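Cytochrome c (Pseudomonas aeruginosa, PDB 6RTE) probably oxidises dihydro-heme d1 as a dehydrogenase in heme d1 biosynthesis and carries a c-type cytochrome domain beside an eight-bladed beta-propeller. Local coordinates at residues A218-R232 against V236-A249. Numbering follows the deposited sequence.
Sequences AGLNTRNLAVSDDGR and VGNYLPGNLVLLDA
Leu240 O is gripped by two backbone donors in a row. Asn221 N reaches Leu240 O at 3.0 Å on a lone pair, in the carbonyl plane. Leu220 N comes in to Leu240 O at 2.8 Å, tilted from that plane. Leu220 and Asn221 thus share one partner, a classic beta bulge. A second bulge sets Arg223 and Asn224 against Gly237, through Arg223 N to Gly237 O and Gly237 N to Asn224 O. Between them the side chains of Thr222 and Asn238 meet on one face of the sheet. Thr222 OG1 donates to Asn238 OD1 at 2.7 Å, tilted from the amide carbonyl plane. With CG2 anti to its backbone N, Thr222 lays this methyl on Val236 CG1 at 3.6 Å. The other end of the Asn238 amide is also held. Asn238 ND2 gives a fairly straight bond to Asn243 OD1 at 2.8 Å. A bent bond runs from Asn238 ND2 to Ala218 O at 3.2 Å, met from above the carbonyl plane. Arg223 folds back over Tyr239. Arg223 CD sits over the face of the Tyr239 ring, 3.7 Å from its centroid, a CH-pi contact. The Arg223 guanidinium lies 7° from parallel to the ring. Arg223 NE donates a hydrogen bond to Ser271 O, in strand 270-276. Farther along, Ala249 N bonds to Arg232 O at 2.9 Å. The contact belongs to one four-stranded antiparallel blade of the propeller. Strand 221-227 is an edge strand of this blade and pairs with 233-238, which pairs in turn with 243-248. Val202 of strand 201-206 packs on Ala218, Leu225 and Val236, while strand 270-276 touches Asn224 and Ala226.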
ATOM      1  N   ALA A 218       1.626   4.529  15.168  1.00 19.84           N
ATOM      2  CA  ALA A 218       2.267   3.259  15.477  1.00 20.23           C
ATOM      3  C   ALA A 218       3.775   3.270  15.268  1.00 20.69           C
ATOM      4  O   ALA A 218       4.468   2.422  15.841  1.00 20.53           O
ATOM      5  CB  ALA A 218       1.639   2.160  14.614  1.00 20.21           C
ATOM      6  N   GLY A 219       4.289   4.184  14.461  1.00 22.39           N
ATOM      7  CA  GLY A 219       5.716   4.248  14.196  1.00 22.99           C
ATOM      8  C   GLY A 219       6.084   5.598  13.624  1.00 22.32           C
ATOM      9  O   GLY A 219       5.278   6.527  13.615  1.00 21.21           O
ATOM     10  N   LEU A 220       7.333   5.698  13.149  1.00 22.48           N
ATOM     11  CA  LEU A 220       7.820   6.928  12.532  1.00 22.22           C
ATOM     12  C   LEU A 220       7.905   6.837  11.017  1.00 21.88           C
ATOM     13  O   LEU A 220       7.799   7.859  10.338  1.00 21.74           O
ATOM     14  CB  LEU A 220       9.215   7.278  13.084  1.00 23.16           C
ATOM     15  CG  LEU A 220       9.276   7.516  14.591  1.00 23.30           C
ATOM     16  CD1 LEU A 220      10.721   7.788  15.038  1.00 23.48           C
ATOM     17  CD2 LEU A 220       8.389   8.674  14.980  1.00 23.51           C
ATOM     18  N   ASN A 221       8.131   5.642  10.483  1.00 22.20           N
ATOM     19  CA  ASN A 221       8.076   5.387   9.046  1.00 23.73           C
ATOM     20  C   ASN A 221       7.466   4.002   8.884  1.00 23.12           C
ATOM     21  O   ASN A 221       8.058   2.996   9.310  1.00 22.05           O
ATOM     22  CB  ASN A 221       9.447   5.475   8.392  1.00 24.83           C
ATOM     23  CG  ASN A 221       9.375   5.420   6.877  1.00 26.92           C
ATOM     24  OD1 ASN A 221       9.681   4.400   6.268  1.00 28.63           O
ATOM     25  ND2 ASN A 221       8.966   6.516   6.266  1.00 27.70           N
ATOM     26  N   THR A 222       6.281   3.952   8.286  1.00 23.34           N
ATOM     27  CA  THR A 222       5.456   2.752   8.251  1.00 22.86           C
ATOM     28  C   THR A 222       5.344   2.246   6.819  1.00 22.47           C
ATOM     29  O   THR A 222       5.317   3.036   5.873  1.00 24.32           O
ATOM     30  CB  THR A 222       4.068   3.047   8.823  1.00 24.84           C
ATOM     31  OG1 THR A 222       4.197   3.302  10.223  1.00 27.07           O
ATOM     32  CG2 THR A 222       3.105   1.871   8.613  1.00 22.85           C
ATOM     33  N   ARG A 223       5.308   0.925   6.665  1.00 21.70           N
ATOM     34  CA  ARG A 223       5.204   0.291   5.354  1.00 22.53           C
ATOM     35  C   ARG A 223       3.761  -0.061   4.998  1.00 23.70           C
ATOM     36  O   ARG A 223       3.235   0.414   3.989  1.00 24.43           O
ATOM     37  CB  ARG A 223       6.095  -0.958   5.302  1.00 24.52           C
ATOM     38  CG  ARG A 223       7.588  -0.643   5.291  1.00 27.18           C
ATOM     39  CD  ARG A 223       8.073  -0.194   3.909  1.00 30.91           C
ATOM     40  NE  ARG A 223       8.283  -1.350   3.039  1.00 34.80           N
ATOM     41  CZ  ARG A 223       8.903  -1.309   1.865  1.00 38.64           C
ATOM     42  NH1 ARG A 223       9.371  -0.162   1.390  1.00 37.73           N
ATOM     43  NH2 ARG A 223       9.051  -2.422   1.167  1.00 42.08           N
ATOM     44  N   ASN A 224       3.106  -0.893   5.793  1.00 23.18           N
ATOM     45  CA  ASN A 224       1.706  -1.207   5.541  1.00 23.06           C
ATOM     46  C   ASN A 224       1.121  -1.835   6.799  1.00 22.37           C
ATOM     47  O   ASN A 224       1.788  -1.955   7.836  1.00 21.83           O
ATOM     48  CB  ASN A 224       1.538  -2.112   4.303  1.00 23.34           C
ATOM     49  CG  ASN A 224       1.864  -3.572   4.580  1.00 25.38           C
ATOM     50  OD1 ASN A 224       2.792  -3.897   5.311  1.00 25.59           O
ATOM     51  ND2 ASN A 224       1.075  -4.469   3.992  1.00 26.53           N
ATOM     52  N   LEU A 225      -0.153  -2.204   6.718  1.00 23.14           N
ATOM     53  CA  LEU A 225      -0.789  -2.903   7.824  1.00 22.97           C
ATOM     54  C   LEU A 225      -1.677  -4.000   7.275  1.00 22.79           C
ATOM     55  O   LEU A 225      -1.954  -4.072   6.076  1.00 22.01           O
ATOM     56  CB  LEU A 225      -1.584  -1.944   8.728  1.00 22.74           C
ATOM     57  CG  LEU A 225      -2.721  -1.112   8.139  1.00 23.02           C
ATOM     58  CD1 LEU A 225      -3.944  -1.951   7.798  1.00 24.70           C
ATOM     59  CD2 LEU A 225      -3.078  -0.024   9.150  1.00 21.44           C
ATOM     60  N   ALA A 226      -2.113  -4.868   8.182  1.00 22.85           N
ATOM     61  CA  ALA A 226      -2.951  -6.006   7.846  1.00 23.08           C
ATOM     62  C   ALA A 226      -3.939  -6.186   8.989  1.00 22.20           C
ATOM     63  O   ALA A 226      -3.657  -5.831  10.136  1.00 23.47           O
ATOM     64  CB  ALA A 226      -2.117  -7.279   7.618  1.00 23.31           C
ATOM     65  N   VAL A 227      -5.118  -6.690   8.647  1.00 20.83           N
ATOM     66  CA  VAL A 227      -6.198  -6.943   9.604  1.00 20.53           C
ATOM     67  C   VAL A 227      -6.427  -8.444   9.661  1.00 20.06           C
ATOM     68  O   VAL A 227      -6.496  -9.109   8.619  1.00 18.85           O
ATOM     69  CB  VAL A 227      -7.478  -6.192   9.207  1.00 22.09           C
ATOM     70  CG1 VAL A 227      -8.620  -6.416  10.242  1.00 22.99           C
ATOM     71  CG2 VAL A 227      -7.174  -4.695   9.038  1.00 22.20           C
ATOM     72  N   SER A 228      -6.531  -8.982  10.874  1.00 19.99           N
ATOM     73  CA  SER A 228      -6.741 -10.422  11.021  1.00 19.41           C
ATOM     74  C   SER A 228      -8.102 -10.793  10.470  1.00 20.02           C
ATOM     75  O   SER A 228      -9.029  -9.972  10.439  1.00 18.78           O
ATOM     76  CB  SER A 228      -6.597 -10.846  12.490  1.00 18.65           C
ATOM     77  OG  SER A 228      -7.528 -10.196  13.356  1.00 19.10           O
ATOM     78  N   ASP A 229      -8.228 -12.044   9.997  1.00 22.45           N
ATOM     79  CA  ASP A 229      -9.452 -12.436   9.297  1.00 24.58           C
ATOM     80  C   ASP A 229     -10.634 -12.597  10.239  1.00 24.16           C
ATOM     81  O   ASP A 229     -11.780 -12.655   9.763  1.00 23.45           O
ATOM     82  CB  ASP A 229      -9.236 -13.733   8.495  1.00 25.44           C
ATOM     83  CG  ASP A 229      -9.309 -14.986   9.347  1.00 26.89           C
ATOM     84  OD1 ASP A 229      -8.316 -15.323  10.026  1.00 26.67           O
ATOM     85  OD2 ASP A 229     -10.373 -15.651   9.331  1.00 28.18           O
ATOM     86  N   ASP A 230     -10.401 -12.675  11.541  1.00 24.19           N
ATOM     87  CA  ASP A 230     -11.479 -12.642  12.520  1.00 24.10           C
ATOM     88  C   ASP A 230     -11.817 -11.228  12.971  1.00 23.97           C
ATOM     89  O   ASP A 230     -12.694 -11.059  13.824  1.00 23.88           O
ATOM     90  CB  ASP A 230     -11.129 -13.508  13.738  1.00 23.89           C
ATOM     91  CG  ASP A 230      -9.868 -13.051  14.471  1.00 22.36           C
ATOM     92  OD1 ASP A 230      -9.313 -11.983  14.127  1.00 20.30           O
ATOM     93  OD2 ASP A 230      -9.421 -13.788  15.390  1.00 22.82           O
ATOM     94  N   GLY A 231     -11.129 -10.211  12.441  1.00 23.46           N
ATOM     95  CA  GLY A 231     -11.439  -8.830  12.731  1.00 22.54           C
ATOM     96  C   GLY A 231     -10.903  -8.288  14.036  1.00 21.44           C
ATOM     97  O   GLY A 231     -11.190  -7.138  14.365  1.00 21.46           O
ATOM     98  N   ARG A 232     -10.126  -9.066  14.791  1.00 20.85           N
ATOM     99  CA  ARG A 232      -9.724  -8.628  16.121  1.00 21.59           C
ATOM    100  C   ARG A 232      -8.478  -7.739  16.134  1.00 20.42           C
ATOM    101  O   ARG A 232      -8.371  -6.867  17.007  1.00 20.47           O
ATOM    102  CB  ARG A 232      -9.452  -9.841  17.020  1.00 22.19           C
ATOM    103  CG  ARG A 232     -10.680 -10.699  17.329  1.00 22.92           C
ATOM    104  CD  ARG A 232     -10.324 -11.912  18.159  1.00 23.19           C
ATOM    105  NE  ARG A 232      -9.932 -11.576  19.535  1.00 23.07           N
ATOM    106  CZ  ARG A 232      -9.377 -12.432  20.381  1.00 23.35           C
ATOM    107  NH1 ARG A 232      -9.125 -13.675  20.003  1.00 24.80           N
ATOM    108  NH2 ARG A 232      -9.074 -12.056  21.615  1.00 22.24           N
ATOM    109  N   VAL A 236       0.842  -3.726  12.247  1.00 19.44           N
ATOM    110  CA  VAL A 236       1.482  -2.653  11.491  1.00 19.33           C
ATOM    111  C   VAL A 236       2.954  -3.002  11.298  1.00 19.98           C
ATOM    112  O   VAL A 236       3.655  -3.308  12.273  1.00 18.65           O
ATOM    113  CB  VAL A 236       1.362  -1.290  12.207  1.00 20.45           C
ATOM    114  CG1 VAL A 236       1.924  -0.188  11.337  1.00 21.31           C
ATOM    115  CG2 VAL A 236      -0.075  -0.990  12.599  1.00 19.40           C
ATOM    116  N   GLY A 237       3.411  -2.941  10.050  1.00 21.05           N
ATOM    117  CA  GLY A 237       4.801  -3.204   9.717  1.00 22.59           C
ATOM    118  C   GLY A 237       5.567  -1.917   9.508  1.00 22.75           C
ATOM    119  O   GLY A 237       5.288  -1.161   8.573  1.00 23.24           O
ATOM    120  N   ASN A 238       6.563  -1.684  10.371  1.00 22.69           N
ATOM    121  CA  ASN A 238       7.306  -0.435  10.393  1.00 21.82           C
ATOM    122  C   ASN A 238       8.718  -0.613   9.845  1.00 21.19           C
ATOM    123  O   ASN A 238       9.379  -1.635  10.090  1.00 20.24           O
ATOM    124  CB  ASN A 238       7.391   0.130  11.816  1.00 21.25           C
ATOM    125  CG  ASN A 238       6.081   0.716  12.306  1.00 22.82           C
ATOM    126  OD1 ASN A 238       5.283   1.230  11.525  1.00 24.72           O
ATOM    127  ND2 ASN A 238       5.857   0.651  13.616  1.00 23.31           N
ATOM    128  N   TYR A 239       9.170   0.393   9.081  1.00 22.14           N
ATOM    129  CA  TYR A 239      10.578   0.566   8.785  1.00 22.64           C
ATOM    130  C   TYR A 239      11.314   1.169   9.981  1.00 23.89           C
ATOM    131  O   TYR A 239      12.412   0.728  10.320  1.00 24.20           O
ATOM    132  CB  TYR A 239      10.766   1.484   7.571  1.00 22.21           C
ATOM    133  CG  TYR A 239      11.157   0.800   6.295  1.00 22.39           C
ATOM    134  CD1 TYR A 239      10.821  -0.525   6.061  1.00 25.41           C
ATOM    135  CD2 TYR A 239      11.871   1.487   5.315  1.00 24.72           C
ATOM    136  CE1 TYR A 239      11.179  -1.159   4.893  1.00 30.37           C
ATOM    137  CE2 TYR A 239      12.234   0.866   4.135  1.00 29.79           C
ATOM    138  CZ  TYR A 239      11.878  -0.465   3.932  1.00 34.04           C
ATOM    139  OH  TYR A 239      12.226  -1.115   2.772  1.00 39.02           O
ATOM    140  N   LEU A 240      10.723   2.194  10.597  1.00 24.08           N
ATOM    141  CA  LEU A 240      11.333   2.899  11.719  1.00 23.51           C
ATOM    142  C   LEU A 240      10.293   3.142  12.808  1.00 22.93           C
ATOM    143  O   LEU A 240       9.249   3.748  12.535  1.00 21.38           O
ATOM    144  CB  LEU A 240      11.927   4.227  11.256  1.00 25.13           C
ATOM    145  CG  LEU A 240      12.587   5.067  12.356  1.00 25.71           C
ATOM    146  CD1 LEU A 240      13.893   4.411  12.788  1.00 25.72           C
ATOM    147  CD2 LEU A 240      12.797   6.491  11.860  1.00 27.59           C
ATOM    148  N   PRO A 241      10.501   2.638  14.036  1.00 21.90           N
ATOM    149  CA  PRO A 241      11.517   1.645  14.404  1.00 22.04           C
ATOM    150  C   PRO A 241      11.365   0.360  13.585  1.00 21.33           C
ATOM    151  O   PRO A 241      10.347   0.190  12.912  1.00 19.82           O
ATOM    152  CB  PRO A 241      11.238   1.379  15.891  1.00 21.92           C
ATOM    153  CG  PRO A 241      10.482   2.595  16.372  1.00 22.42           C
ATOM    154  CD  PRO A 241       9.671   3.036  15.193  1.00 22.64           C
ATOM    155  N   GLY A 242      12.351  -0.530  13.647  1.00 22.69           N
ATOM    156  CA  GLY A 242      12.227  -1.827  13.017  1.00 23.67           C
ATOM    157  C   GLY A 242      11.389  -2.763  13.864  1.00 21.99           C
ATOM    158  O   GLY A 242      11.915  -3.492  14.712  1.00 21.03           O
ATOM    159  N   ASN A 243      10.074  -2.738  13.676  1.00 21.38           N
ATOM    160  CA  ASN A 243       9.217  -3.509  14.570  1.00 20.96           C
ATOM    161  C   ASN A 243       7.873  -3.770  13.908  1.00 21.54           C
ATOM    162  O   ASN A 243       7.583  -3.281  12.812  1.00 22.58           O
ATOM    163  CB  ASN A 243       9.041  -2.803  15.921  1.00 21.28           C
ATOM    164  CG  ASN A 243       8.287  -1.469  15.825  1.00 22.44           C
ATOM    165  OD1 ASN A 243       7.584  -1.187  14.851  1.00 23.53           O
ATOM    166  ND2 ASN A 243       8.436  -0.639  16.864  1.00 22.76           N
ATOM    167  N   LEU A 244       7.101  -4.627  14.563  1.00 21.76           N
ATOM    168  CA  LEU A 244       5.678  -4.798  14.317  1.00 21.14           C
ATOM    169  C   LEU A 244       4.928  -4.192  15.488  1.00 22.09           C
ATOM    170  O   LEU A 244       5.350  -4.320  16.645  1.00 23.72           O
ATOM    171  CB  LEU A 244       5.300  -6.279  14.187  1.00 22.90           C
ATOM    172  CG  LEU A 244       5.970  -7.069  13.054  1.00 23.10           C
ATOM    173  CD1 LEU A 244       5.916  -8.557  13.372  1.00 23.51           C
ATOM    174  CD2 LEU A 244       5.292  -6.779  11.722  1.00 23.37           C
ATOM    175  N   VAL A 245       3.806  -3.536  15.204  1.00 20.11           N
ATOM    176  CA  VAL A 245       2.958  -2.990  16.258  1.00 19.86           C
ATOM    177  C   VAL A 245       1.582  -3.637  16.125  1.00 20.43           C
ATOM    178  O   VAL A 245       0.946  -3.560  15.066  1.00 19.75           O
ATOM    179  CB  VAL A 245       2.886  -1.458  16.196  1.00 19.33           C
ATOM    180  CG1 VAL A 245       1.857  -0.914  17.152  1.00 18.84           C
ATOM    181  CG2 VAL A 245       4.278  -0.851  16.510  1.00 19.72           C
ATOM    182  N   LEU A 246       1.154  -4.303  17.194  1.00 20.80           N
ATOM    183  CA  LEU A 246      -0.114  -5.007  17.258  1.00 20.37           C
ATOM    184  C   LEU A 246      -1.132  -4.121  17.975  1.00 19.53           C
ATOM    185  O   LEU A 246      -0.903  -3.702  19.115  1.00 17.50           O
ATOM    186  CB  LEU A 246       0.051  -6.332  17.997  1.00 21.15           C
ATOM    187  CG  LEU A 246      -1.210  -7.192  18.162  1.00 22.23           C
ATOM    188  CD1 LEU A 246      -1.734  -7.620  16.804  1.00 21.88           C
ATOM    189  CD2 LEU A 246      -0.920  -8.400  19.030  1.00 22.27           C
ATOM    190  N   LEU A 247      -2.249  -3.851  17.306  1.00 20.11           N
ATOM    191  CA  LEU A 247      -3.298  -2.984  17.814  1.00 19.51           C
ATOM    192  C   LEU A 247      -4.611  -3.769  17.894  1.00 19.38           C
ATOM    193  O   LEU A 247      -4.829  -4.720  17.140  1.00 18.65           O
ATOM    194  CB  LEU A 247      -3.494  -1.758  16.910  1.00 19.22           C
ATOM    195  CG  LEU A 247      -2.279  -0.892  16.565  1.00 19.30           C
ATOM    196  CD1 LEU A 247      -2.623   0.135  15.469  1.00 20.28           C
ATOM    197  CD2 LEU A 247      -1.760  -0.174  17.800  1.00 19.74           C
ATOM    198  N   ASP A 248      -5.470  -3.362  18.828  1.00 19.96           N
ATOM    199  CA  ASP A 248      -6.848  -3.832  18.869  1.00 21.21           C
ATOM    200  C   ASP A 248      -7.627  -3.151  17.741  1.00 20.41           C
ATOM    201  O   ASP A 248      -7.675  -1.918  17.660  1.00 19.26           O
ATOM    202  CB  ASP A 248      -7.462  -3.531  20.236  1.00 22.87           C
ATOM    203  CG  ASP A 248      -8.854  -4.144  20.422  1.00 23.84           C
ATOM    204  OD1 ASP A 248      -9.685  -4.064  19.488  1.00 23.60           O
ATOM    205  OD2 ASP A 248      -9.121  -4.701  21.510  1.00 23.51           O
ATOM    206  N   ALA A 249      -8.199  -3.957  16.845  1.00 19.95           N
ATOM    207  CA  ALA A 249      -8.859  -3.429  15.654  1.00 19.56           C
ATOM    208  C   ALA A 249     -10.159  -2.670  15.935  1.00 20.62           C
ATOM    209  O   ALA A 249     -10.700  -2.063  15.010  1.00 21.41           O
ATOM    210  CB  ALA A 249      -9.165  -4.578  14.696  1.00 18.61           C
TER
HETATM  211  O   HOH W   1       7.014   1.999  17.105  1.00 21.62           O
HETATM  212  O   HOH W   2     -10.468  -6.627  18.779  1.00 29.49           O